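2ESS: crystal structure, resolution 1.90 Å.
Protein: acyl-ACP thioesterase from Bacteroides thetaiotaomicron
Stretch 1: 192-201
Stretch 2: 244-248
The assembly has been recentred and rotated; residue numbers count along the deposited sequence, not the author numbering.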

# COMPACT_ATOMS: atom_id res chain seq x y z
N GLU A 192 14.00 -17.79 -2.36
CA GLU A 192 15.46 -17.95 -2.50
C GLU A 192 16.05 -16.95 -3.48
O GLU A 192 17.20 -16.55 -3.35
CB GLU A 192 15.82 -19.38 -2.93
N LEU A 193 15.27 -16.53 -4.47
CA LEU A 193 15.69 -15.52 -5.44
C LEU A 193 15.82 -14.14 -4.77
O LEU A 193 16.80 -13.43 -4.95
CB LEU A 193 14.68 -15.48 -6.60
CG LEU A 193 15.06 -15.08 -8.00
CD1 LEU A 193 16.49 -15.54 -8.38
CD2 LEU A 193 14.02 -15.68 -8.94
N TYR A 194 14.82 -13.78 -3.98
CA TYR A 194 14.84 -12.53 -3.25
C TYR A 194 15.89 -12.55 -2.12
O TYR A 194 16.40 -11.50 -1.72
CB TYR A 194 13.45 -12.25 -2.69
CG TYR A 194 12.42 -11.92 -3.74
CD1 TYR A 194 12.53 -10.77 -4.50
CD2 TYR A 194 11.33 -12.74 -3.94
CE1 TYR A 194 11.57 -10.46 -5.47
CE2 TYR A 194 10.38 -12.44 -4.87
CZ TYR A 194 10.51 -11.32 -5.65
OH TYR A 194 9.54 -11.04 -6.59
N GLN A 195 16.22 -13.73 -1.62
CA GLN A 195 17.25 -13.85 -0.61
C GLN A 195 18.65 -13.67 -1.16
O GLN A 195 19.54 -13.28 -0.42
CB GLN A 195 17.19 -15.22 0.06
CG GLN A 195 16.12 -15.34 1.11
CD GLN A 195 16.08 -16.71 1.75
OE1 GLN A 195 15.96 -17.73 1.07
NE2 GLN A 195 16.18 -16.74 3.07
N THR A 196 18.87 -14.03 -2.43
CA THR A 196 20.20 -14.03 -3.00
C THR A 196 20.40 -12.97 -4.09
O THR A 196 21.54 -12.61 -4.39
CB THR A 196 20.53 -15.43 -3.57
OG1 THR A 196 19.62 -15.73 -4.63
CG2 THR A 196 20.43 -16.48 -2.46
N LYS A 197 19.32 -12.48 -4.69
CA LYS A 197 19.46 -11.51 -5.75
C LYS A 197 18.48 -10.39 -5.53
O LYS A 197 17.58 -10.48 -4.70
CB LYS A 197 19.20 -12.14 -7.10
CG LYS A 197 20.17 -13.27 -7.48
CD LYS A 197 19.74 -13.98 -8.77
CE LYS A 197 20.56 -15.23 -8.98
NZ LYS A 197 20.11 -16.07 -10.12
N ARG A 198 18.65 -9.34 -6.30
CA ARG A 198 17.68 -8.25 -6.29
C ARG A 198 17.26 -7.98 -7.72
O ARG A 198 18.00 -8.29 -8.64
CB ARG A 198 18.30 -6.99 -5.71
CG ARG A 198 19.57 -6.57 -6.35
CD ARG A 198 20.15 -5.37 -5.64
NE ARG A 198 19.31 -4.22 -5.90
CZ ARG A 198 19.32 -3.53 -7.03
NH1 ARG A 198 20.13 -3.84 -8.04
NH2 ARG A 198 18.49 -2.50 -7.15
N ILE A 199 16.09 -7.35 -7.86
CA ILE A 199 15.58 -6.97 -9.16
C ILE A 199 16.32 -5.72 -9.59
O ILE A 199 16.21 -4.69 -8.93
CB ILE A 199 14.08 -6.68 -9.12
CG1 ILE A 199 13.32 -7.94 -8.70
CG2 ILE A 199 13.60 -6.23 -10.54
CD1 ILE A 199 11.83 -7.74 -8.46
N ARG A 200 17.03 -5.79 -10.70
CA ARG A 200 17.70 -4.62 -11.26
C ARG A 200 16.90 -3.91 -12.34
O ARG A 200 17.03 -2.69 -12.50
CB ARG A 200 19.10 -4.94 -11.73
CG ARG A 200 19.30 -5.46 -13.12
CD ARG A 200 20.71 -5.04 -13.61
NE ARG A 200 20.79 -3.58 -13.80
CZ ARG A 200 21.30 -2.69 -12.94
NH1 ARG A 200 21.84 -3.05 -11.77
NH2 ARG A 200 21.29 -1.40 -13.27
N ARG A 201 16.08 -4.65 -13.06
CA ARG A 201 15.18 -4.03 -14.04
C ARG A 201 13.83 -4.69 -14.02
O ARG A 201 13.74 -5.91 -13.94
CB ARG A 201 15.76 -4.07 -15.44
CG ARG A 201 14.87 -3.28 -16.44
CD ARG A 201 15.59 -2.90 -17.61
NE ARG A 201 14.66 -2.39 -18.62
CZ ARG A 201 14.64 -1.16 -19.12
NH1 ARG A 201 15.48 -0.21 -18.67
NH2 ARG A 201 13.75 -0.89 -20.08
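Stretch 2 (244-248) KVIFE

Stretch 2 lies on stretch 1 as an extended strand, 244-247, running antiparallel to strand 199-201; the two axes approach to 4.6 Å, and their N-to-C directions differ by 123°, well short of a straight antiparallel pairing. Stretch 1 reaches that strand from a helix, and the helix end already takes part. Leu193 sets its CG over one face of the Phe247 ring, 3.8 Å from Phe247 CE2, nearly on the ring normal. Tyr194 points its CA-to-CB bond away, yet its ring returns: Tyr194 CE1 lies 3.9 Å from Phe247 CE2, in an offset edge-to-face pair with the Phe247 edge toward the tyrosine face.

At Lys197 the chain leaves helical geometry and becomes extended, with Lys197 CB 3.4 Å from Glu248 O. Arg198 then trades two backbone hydrogen bonds with the chain terminus: Arg198 N to Glu248 O, 2.9 Å, and Glu248 N to Arg198 O, 2.8 Å. Between those bonds and the next set, Ile199 faces Phe247 as a non-hydrogen-bonded pair, CA to CA 4.2 Å. Both side chains take the same face of the sheet, so Ile199 CG1 covers the ring face opposite Leu193, 3.6 Å from Phe247 CE2. The phenyl is thus clamped between a helix residue and a strand residue.

Arg200 is the bulge. Its phi/psi of -96/-29 departs from extended values, and the register shifts by one: Arg200 N and Arg201 N both donate to Ile246 O, at 2.8 and 3.2 Å. At the bulge the Arg200 CA-to-CB bond points toward stretch 2, and a long salt bridge joins Arg200 NH1 to Glu248 OE2 at 3.8 Å. Pairing resumes at Arg201, whose O accepts from Ile246 N at 2.8 Å; their side chains share the other face, CB to CB 4.1 Å.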

# COMPACT_ATOMS: atom_id res chain seq x y z
N LYS A 244 8.53 -7.82 -17.64
CA LYS A 244 9.87 -8.33 -17.71
C LYS A 244 10.56 -8.02 -16.37
O LYS A 244 10.47 -6.91 -15.84
CB LYS A 244 10.59 -7.71 -18.88
CG LYS A 244 11.95 -8.28 -19.16
CD LYS A 244 12.64 -7.51 -20.29
CE LYS A 244 11.89 -7.65 -21.60
NZ LYS A 244 12.73 -7.27 -22.76
N VAL A 245 11.21 -9.03 -15.82
CA VAL A 245 11.87 -8.95 -14.51
C VAL A 245 13.28 -9.45 -14.72
O VAL A 245 13.49 -10.59 -15.19
CB VAL A 245 11.16 -9.80 -13.45
CG1 VAL A 245 11.65 -9.42 -12.07
CG2 VAL A 245 9.66 -9.65 -13.49
N ILE A 246 14.24 -8.58 -14.45
CA ILE A 246 15.66 -8.97 -14.51
C ILE A 246 16.26 -8.89 -13.09
O ILE A 246 16.26 -7.83 -12.46
CB ILE A 246 16.44 -8.12 -15.54
CG1 ILE A 246 15.82 -8.31 -16.95
CG2 ILE A 246 17.92 -8.52 -15.55
CD1 ILE A 246 16.39 -7.45 -18.01
N PHE A 247 16.73 -10.02 -12.60
CA PHE A 247 17.41 -10.10 -11.32
C PHE A 247 18.91 -10.00 -11.52
O PHE A 247 19.41 -10.30 -12.60
CB PHE A 247 17.13 -11.42 -10.63
CG PHE A 247 15.75 -11.54 -10.07
CD1 PHE A 247 14.69 -11.94 -10.86
CD2 PHE A 247 15.51 -11.27 -8.72
CE1 PHE A 247 13.42 -12.07 -10.33
CE2 PHE A 247 14.24 -11.41 -8.18
CZ PHE A 247 13.19 -11.79 -8.98
N GLU A 248 19.61 -9.58 -10.47
CA GLU A 248 21.06 -9.83 -10.37
C GLU A 248 21.55 -10.06 -8.92
O GLU A 248 21.06 -9.45 -7.95
CB GLU A 248 21.82 -8.69 -11.03
CG GLU A 248 21.93 -7.42 -10.21
CD GLU A 248 23.09 -6.57 -10.66
OE1 GLU A 248 23.48 -6.65 -11.85
OE2 GLU A 248 23.61 -5.82 -9.81
OXT GLU A 248 22.49 -10.86 -8.68